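Local structure of conserved hypothetical protein (Bacteroides thetaiotaomicron, 2HQY) at residues 17-29 with 62-74. The protein is of unknown function but binds coenzyme A and is probably an acyltransferase related to the C-terminal domain of phosphatidylglycerol lysyltransferases. Residues are numbered along the deposited sequence; the frame is centred on the assembly and turned at random.
Sequences AFTMKSDRRNCDL and LAYMMPVGNGDLK
Val-68 sets its two methyl groups against Phe-18, Ser-22 and Leu-29, a task for a short, branched, apolar side chain. With CG1 anti to the backbone N (chi1 -179°), one methyl is left for each side: Val-68 CG1 lies 3.9 Å from Ser-22 CB and also faces CB of Phe-18. Val-68 CG2 meets Leu-29 tip to tip, 4.1 Å from Leu-29 CD1. Further along, the flexible Met-65 brings its CE to 3.9 Å from Asp-28 CB and close to Leu-29 CD2. The contact thus joins the chain that follows helix 12-19 to the end of strand 61-69, in what is probably a GNAT-like acyltransferase domain; Met-100 of helix 98-107 touches both Arg-24 and Met-66. The buried Arg-24 folds its chain twice, laying one guanidinium face on Val-68 CG2 and turning its edge to two backbone carbonyls. Arg-24 NH1 gives Met-66 O a nearly straight bond (2.8 Å, 174°). Arg-24 NH2 reaches Pro-67 O at 3.0 Å; both oxygens lie in the guanidinium plane, although each nitrogen stands above the plane of its carbonyl. A leucine in place of Arg-24 would probably leave the carbonyls of Met-66 and Pro-67 without these donors. Ser-22 OG accepts from Arg-24 N, an ST turn, and donates to Thr-19 O (2.8 Å). At the exposed margin, Lys-21 NZ passes 4.0 Å from Asn-70 ND2, donor facing donor and too far to bond.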
ATOM      1  N   ALA A  17       8.982   0.810  20.804  1.00 18.95           N
ATOM      2  CA  ALA A  17       9.398   1.490  22.035  1.00 19.55           C
ATOM      3  C   ALA A  17       8.175   1.982  22.811  1.00 19.82           C
ATOM      4  O   ALA A  17       8.175   2.006  24.051  1.00 20.95           O
ATOM      5  CB  ALA A  17      10.326   2.639  21.728  1.00 19.05           C
ATOM      6  N   PHE A  18       7.153   2.399  22.068  1.00 19.29           N
ATOM      7  CA  PHE A  18       5.890   2.830  22.651  1.00 18.73           C
ATOM      8  C   PHE A  18       4.977   1.647  22.984  1.00 18.18           C
ATOM      9  O   PHE A  18       4.358   1.625  24.045  1.00 18.30           O
ATOM     10  CB  PHE A  18       5.144   3.786  21.690  1.00 19.25           C
ATOM     11  CG  PHE A  18       5.653   5.199  21.695  1.00 19.06           C
ATOM     12  CD1 PHE A  18       5.112   6.146  22.566  1.00 20.20           C
ATOM     13  CD2 PHE A  18       6.650   5.598  20.804  1.00 20.03           C
ATOM     14  CE1 PHE A  18       5.594   7.463  22.597  1.00 20.67           C
ATOM     15  CE2 PHE A  18       7.133   6.915  20.815  1.00 20.39           C
ATOM     16  CZ  PHE A  18       6.602   7.854  21.713  1.00 20.79           C
ATOM     17  N   THR A  19       4.803   0.709  22.047  1.00 18.37           N
ATOM     18  CA  THR A  19       3.780  -0.320  22.240  1.00 17.46           C
ATOM     19  C   THR A  19       4.203  -1.365  23.287  1.00 17.34           C
ATOM     20  O   THR A  19       3.364  -1.843  24.048  1.00 18.03           O
ATOM     21  CB  THR A  19       3.398  -1.048  20.906  1.00 18.18           C
ATOM     22  OG1 THR A  19       4.590  -1.556  20.309  1.00 17.51           O
ATOM     23  CG2 THR A  19       2.692  -0.095  19.923  1.00 17.30           C
ATOM     24  N   MET A  20       5.488  -1.728  23.348  1.00 16.91           N
ATOM     25  CA  MET A  20       5.841  -2.856  24.209  1.00 17.69           C
ATOM     26  C   MET A  20       5.556  -2.513  25.674  1.00 18.21           C
ATOM     27  O   MET A  20       5.025  -3.340  26.402  1.00 17.65           O
ATOM     28  CB  MET A  20       7.280  -3.366  23.995  1.00 18.07           C
ATOM     29  CG  MET A  20       7.461  -4.109  22.641  1.00 17.58           C
ATOM     30  SD  MET A  20       6.520  -5.643  22.417  1.00 11.93           S
ATOM     31  CE  MET A  20       7.326  -6.738  23.549  1.00 20.84           C
ATOM     32  N   LYS A  21       5.852  -1.278  26.073  1.00 20.02           N
ATOM     33  CA  LYS A  21       5.677  -0.873  27.468  1.00 21.04           C
ATOM     34  C   LYS A  21       4.229  -0.549  27.817  1.00 21.66           C
ATOM     35  O   LYS A  21       3.912  -0.335  28.992  1.00 22.00           O
ATOM     36  CB  LYS A  21       6.576   0.324  27.807  1.00 21.38           C
ATOM     37  CG  LYS A  21       6.174   1.621  27.152  1.00 21.62           C
ATOM     38  CD  LYS A  21       7.005   2.780  27.706  1.00 28.70           C
ATOM     39  CE  LYS A  21       6.880   4.034  26.831  1.00 30.50           C
ATOM     40  NZ  LYS A  21       5.623   4.849  27.030  1.00 31.21           N
ATOM     41  N   SER A  22       3.367  -0.476  26.804  1.00 21.19           N
ATOM     42  CA  SER A  22       1.973  -0.057  26.994  1.00 21.29           C
ATOM     43  C   SER A  22       1.140  -1.204  27.546  1.00 21.52           C
ATOM     44  O   SER A  22       1.572  -2.357  27.528  1.00 21.63           O
ATOM     45  CB  SER A  22       1.368   0.438  25.678  1.00 21.37           C
ATOM     46  OG  SER A  22       0.994  -0.654  24.846  1.00 23.08           O
ATOM     47  N   ASP A  23      -0.060  -0.899  28.023  1.00 21.63           N
ATOM     48  CA  ASP A  23      -0.953  -1.980  28.425  1.00 23.22           C
ATOM     49  C   ASP A  23      -2.009  -2.292  27.361  1.00 22.65           C
ATOM     50  O   ASP A  23      -3.021  -2.919  27.631  1.00 23.12           O
ATOM     51  CB  ASP A  23      -1.516  -1.732  29.845  1.00 24.56           C
ATOM     52  CG  ASP A  23      -0.510  -2.158  30.947  1.00 28.29           C
ATOM     53  OD1 ASP A  23       0.153  -3.245  30.849  1.00 29.89           O
ATOM     54  OD2 ASP A  23      -0.369  -1.392  31.922  1.00 34.55           O
ATOM     55  N   ARG A  24      -1.718  -1.892  26.127  1.00 21.48           N
ATOM     56  CA  ARG A  24      -2.612  -2.148  24.998  1.00 21.33           C
ATOM     57  C   ARG A  24      -2.385  -3.538  24.421  1.00 20.09           C
ATOM     58  O   ARG A  24      -1.271  -3.883  24.074  1.00 19.70           O
ATOM     59  CB  ARG A  24      -2.373  -1.078  23.932  1.00 22.55           C
ATOM     60  CG  ARG A  24      -2.451   0.326  24.520  1.00 25.24           C
ATOM     61  CD  ARG A  24      -3.879   0.820  24.577  1.00 29.22           C
ATOM     62  NE  ARG A  24      -4.262   1.210  23.234  1.00 32.21           N
ATOM     63  CZ  ARG A  24      -4.130   2.436  22.732  1.00 31.38           C
ATOM     64  NH1 ARG A  24      -4.481   2.647  21.473  1.00 30.39           N
ATOM     65  NH2 ARG A  24      -3.663   3.445  23.482  1.00 29.75           N
ATOM     66  N   ARG A  25      -3.452  -4.327  24.314  1.00 18.99           N
ATOM     67  CA  ARG A  25      -3.332  -5.704  23.853  1.00 18.41           C
ATOM     68  C   ARG A  25      -3.950  -5.951  22.472  1.00 18.65           C
ATOM     69  O   ARG A  25      -3.941  -7.073  21.967  1.00 18.22           O
ATOM     70  CB  ARG A  25      -3.929  -6.647  24.892  1.00 19.02           C
ATOM     71  CG  ARG A  25      -3.248  -6.520  26.238  1.00 19.60           C
ATOM     72  CD  ARG A  25      -3.741  -7.573  27.201  1.00 21.25           C
ATOM     73  NE  ARG A  25      -5.159  -7.429  27.520  1.00 22.16           N
ATOM     74  CZ  ARG A  25      -5.863  -8.319  28.226  1.00 24.76           C
ATOM     75  NH1 ARG A  25      -5.293  -9.436  28.670  1.00 23.95           N
ATOM     76  NH2 ARG A  25      -7.150  -8.104  28.476  1.00 23.74           N
ATOM     77  N   ASN A  26      -4.493  -4.911  21.851  1.00 18.41           N
ATOM     78  CA  ASN A  26      -5.195  -5.174  20.599  1.00 18.79           C
ATOM     79  C   ASN A  26      -4.261  -5.430  19.410  1.00 16.88           C
ATOM     80  O   ASN A  26      -3.174  -4.812  19.293  1.00 15.59           O
ATOM     81  CB  ASN A  26      -6.265  -4.145  20.313  1.00 21.13           C
ATOM     82  CG  ASN A  26      -5.702  -2.824  20.005  1.00 24.10           C
ATOM     83  OD1 ASN A  26      -5.082  -2.193  20.858  1.00 31.01           O
ATOM     84  ND2 ASN A  26      -5.962  -2.345  18.794  1.00 29.89           N
ATOM     85  N   CYS A  27      -4.675  -6.372  18.567  1.00 16.02           N
ATOM     86  CA  CYS A  27      -3.800  -6.914  17.528  1.00 16.71           C
ATOM     87  C   CYS A  27      -3.439  -5.853  16.522  1.00 16.33           C
ATOM     88  O   CYS A  27      -2.435  -5.984  15.823  1.00 16.15           O
ATOM     89  CB  CYS A  27      -4.459  -8.113  16.813  1.00 17.74           C
ATOM     90  SG  CYS A  27      -5.927  -7.723  15.844  1.00 18.78           S
ATOM     91  N   ASP A  28      -4.255  -4.802  16.427  1.00 16.71           N
ATOM     92  CA  ASP A  28      -3.952  -3.740  15.454  1.00 17.81           C
ATOM     93  C   ASP A  28      -2.672  -2.984  15.787  1.00 17.06           C
ATOM     94  O   ASP A  28      -2.188  -2.208  14.958  1.00 17.48           O
ATOM     95  CB  ASP A  28      -5.126  -2.792  15.288  1.00 18.97           C
ATOM     96  CG  ASP A  28      -6.317  -3.482  14.615  1.00 24.60           C
ATOM     97  OD1 ASP A  28      -6.082  -4.373  13.755  1.00 32.16           O
ATOM     98  OD2 ASP A  28      -7.462  -3.152  14.933  1.00 29.01           O
ATOM     99  N   LEU A  29      -2.152  -3.165  17.005  1.00 15.08           N
ATOM    100  CA  LEU A  29      -0.903  -2.506  17.403  1.00 14.98           C
ATOM    101  C   LEU A  29       0.360  -3.357  17.187  1.00 14.46           C
ATOM    102  O   LEU A  29       1.488  -2.905  17.487  1.00 14.67           O
ATOM    103  CB  LEU A  29      -0.987  -2.026  18.866  1.00 14.66           C
ATOM    104  CG  LEU A  29      -1.883  -0.794  19.053  1.00 15.84           C
ATOM    105  CD1 LEU A  29      -1.979  -0.501  20.533  1.00 18.23           C
ATOM    106  CD2 LEU A  29      -1.354   0.408  18.313  1.00 19.22           C
ATOM    107  N   LEU A  62     -11.909   8.511   7.386  1.00 20.60           N
ATOM    108  CA  LEU A  62     -10.624   8.883   8.004  1.00 18.90           C
ATOM    109  C   LEU A  62     -10.708   8.438   9.448  1.00 18.28           C
ATOM    110  O   LEU A  62     -11.715   8.723  10.124  1.00 16.35           O
ATOM    111  CB  LEU A  62     -10.408  10.404   7.972  1.00 19.12           C
ATOM    112  CG  LEU A  62      -9.198  10.949   8.768  1.00 19.21           C
ATOM    113  CD1 LEU A  62      -7.864  10.457   8.197  1.00 18.18           C
ATOM    114  CD2 LEU A  62      -9.237  12.457   8.796  1.00 19.69           C
ATOM    115  N   ALA A  63      -9.660   7.776   9.950  1.00 17.65           N
ATOM    116  CA  ALA A  63      -9.685   7.384  11.360  1.00 18.23           C
ATOM    117  C   ALA A  63      -8.305   7.470  11.985  1.00 17.97           C
ATOM    118  O   ALA A  63      -7.296   7.370  11.283  1.00 17.96           O
ATOM    119  CB  ALA A  63     -10.237   5.985  11.518  1.00 19.01           C
ATOM    120  N   TYR A  64      -8.283   7.681  13.300  1.00 16.05           N
ATOM    121  CA  TYR A  64      -7.035   7.720  14.083  1.00 17.10           C
ATOM    122  C   TYR A  64      -7.122   6.609  15.118  1.00 17.98           C
ATOM    123  O   TYR A  64      -8.210   6.173  15.466  1.00 19.28           O
ATOM    124  CB  TYR A  64      -6.886   9.097  14.775  1.00 16.24           C
ATOM    125  CG  TYR A  64      -6.845  10.245  13.770  1.00 16.37           C
ATOM    126  CD1 TYR A  64      -5.624  10.778  13.321  1.00 15.39           C
ATOM    127  CD2 TYR A  64      -8.029  10.784  13.243  1.00 17.02           C
ATOM    128  CE1 TYR A  64      -5.585  11.845  12.387  1.00 15.48           C
ATOM    129  CE2 TYR A  64      -7.996  11.854  12.312  1.00 15.56           C
ATOM    130  CZ  TYR A  64      -6.763  12.355  11.896  1.00 15.74           C
ATOM    131  OH  TYR A  64      -6.760  13.394  10.987  1.00 17.08           O
ATOM    132  N   MET A  65      -5.985   6.108  15.591  1.00 19.18           N
ATOM    133  CA  MET A  65      -6.013   5.160  16.690  1.00 19.74           C
ATOM    134  C   MET A  65      -6.036   5.951  18.009  1.00 20.21           C
ATOM    135  O   MET A  65      -5.666   7.117  18.033  1.00 20.11           O
ATOM    136  CB  MET A  65      -4.772   4.249  16.582  1.00 19.42           C
ATOM    137  CG  MET A  65      -4.685   3.112  17.614  1.00 23.49           C
ATOM    138  SD  MET A  65      -5.721   1.660  17.197  1.00 26.63           S
ATOM    139  CE  MET A  65      -4.835   1.014  15.797  1.00 27.23           C
ATOM    140  N   MET A  66      -6.520   5.342  19.098  1.00 19.82           N
ATOM    141  CA  MET A  66      -6.343   5.926  20.416  1.00 21.19           C
ATOM    142  C   MET A  66      -4.822   6.112  20.619  1.00 20.41           C
ATOM    143  O   MET A  66      -4.062   5.163  20.404  1.00 20.91           O
ATOM    144  CB  MET A  66      -6.957   5.002  21.494  1.00 21.67           C
ATOM    145  CG  MET A  66      -6.875   5.525  22.952  1.00 22.89           C
ATOM    146  SD  MET A  66      -7.891   6.983  23.383  1.00 21.77           S
ATOM    147  CE  MET A  66      -7.568   7.097  25.167  1.00 23.70           C
ATOM    148  N   PRO A  67      -4.373   7.341  20.965  1.00 20.39           N
ATOM    149  CA  PRO A  67      -2.948   7.600  21.197  1.00 20.08           C
ATOM    150  C   PRO A  67      -2.325   6.643  22.205  1.00 19.82           C
ATOM    151  O   PRO A  67      -2.937   6.323  23.233  1.00 19.83           O
ATOM    152  CB  PRO A  67      -2.939   9.025  21.735  1.00 20.21           C
ATOM    153  CG  PRO A  67      -4.167   9.663  21.072  1.00 20.00           C
ATOM    154  CD  PRO A  67      -5.181   8.571  21.135  1.00 20.68           C
ATOM    155  N   VAL A  68      -1.117   6.195  21.892  1.00 18.70           N
ATOM    156  CA  VAL A  68      -0.379   5.289  22.757  1.00 18.71           C
ATOM    157  C   VAL A  68       0.694   6.090  23.489  1.00 18.64           C
ATOM    158  O   VAL A  68       1.548   6.725  22.872  1.00 18.63           O
ATOM    159  CB  VAL A  68       0.288   4.141  21.952  1.00 18.54           C
ATOM    160  CG1 VAL A  68       1.041   3.194  22.873  1.00 18.15           C
ATOM    161  CG2 VAL A  68      -0.769   3.350  21.168  1.00 19.73           C
ATOM    162  N   GLY A  69       0.658   6.031  24.813  1.00 19.78           N
ATOM    163  CA  GLY A  69       1.683   6.689  25.634  1.00 20.53           C
ATOM    164  C   GLY A  69       1.090   7.350  26.850  1.00 21.52           C
ATOM    165  O   GLY A  69      -0.062   7.112  27.210  1.00 20.50           O
ATOM    166  N   ASN A  70       1.898   8.187  27.485  1.00 21.81           N
ATOM    167  CA  ASN A  70       1.467   8.865  28.697  1.00 24.03           C
ATOM    168  C   ASN A  70       1.735  10.337  28.504  1.00 24.38           C
ATOM    169  O   ASN A  70       2.776  10.734  27.989  1.00 26.72           O
ATOM    170  CB  ASN A  70       2.225   8.300  29.897  1.00 23.58           C
ATOM    171  CG  ASN A  70       1.916   6.823  30.128  1.00 26.45           C
ATOM    172  OD1 ASN A  70       0.926   6.475  30.781  1.00 29.73           O
ATOM    173  ND2 ASN A  70       2.746   5.950  29.570  1.00 27.48           N
ATOM    174  N   GLY A  71       0.788  11.159  28.872  1.00 25.21           N
ATOM    175  CA  GLY A  71       1.042  12.574  28.784  1.00 24.45           C
ATOM    176  C   GLY A  71      -0.261  13.284  28.833  1.00 23.56           C
ATOM    177  O   GLY A  71      -1.228  12.797  29.437  1.00 23.98           O
ATOM    178  N   ASP A  72      -0.283  14.452  28.203  1.00 23.36           N
ATOM    179  CA  ASP A  72      -1.469  15.264  28.203  1.00 22.54           C
ATOM    180  C   ASP A  72      -2.378  14.786  27.070  1.00 22.35           C
ATOM    181  O   ASP A  72      -2.280  15.245  25.938  1.00 21.81           O
ATOM    182  CB  ASP A  72      -1.090  16.728  28.039  1.00 22.89           C
ATOM    183  CG  ASP A  72      -2.258  17.661  28.223  1.00 23.57           C
ATOM    184  OD1 ASP A  72      -3.426  17.194  28.246  1.00 23.98           O
ATOM    185  OD2 ASP A  72      -2.005  18.882  28.362  1.00 27.32           O
ATOM    186  N   LEU A  73      -3.255  13.851  27.403  1.00 22.54           N
ATOM    187  CA  LEU A  73      -4.167  13.267  26.420  1.00 23.12           C
ATOM    188  C   LEU A  73      -5.057  14.323  25.787  1.00 22.70           C
ATOM    189  O   LEU A  73      -5.297  14.279  24.588  1.00 22.80           O
ATOM    190  CB  LEU A  73      -5.021  12.156  27.047  1.00 23.18           C
ATOM    191  CG  LEU A  73      -5.978  11.382  26.125  1.00 23.59           C
ATOM    192  CD1 LEU A  73      -5.226  10.669  24.995  1.00 22.94           C
ATOM    193  CD2 LEU A  73      -6.805  10.379  26.942  1.00 24.58           C
ATOM    194  N   LYS A  74      -5.544  15.279  26.579  1.00 22.55           N
ATOM    195  CA  LYS A  74      -6.422  16.313  26.018  1.00 22.32           C
ATOM    196  C   LYS A  74      -5.706  17.170  24.976  1.00 22.19           C
ATOM    197  O   LYS A  74      -6.292  17.520  23.943  1.00 22.42           O
ATOM    198  CB  LYS A  74      -7.050  17.187  27.106  1.00 22.35           C
ATOM    199  CG  LYS A  74      -8.271  17.915  26.607  1.00 24.05           C
TER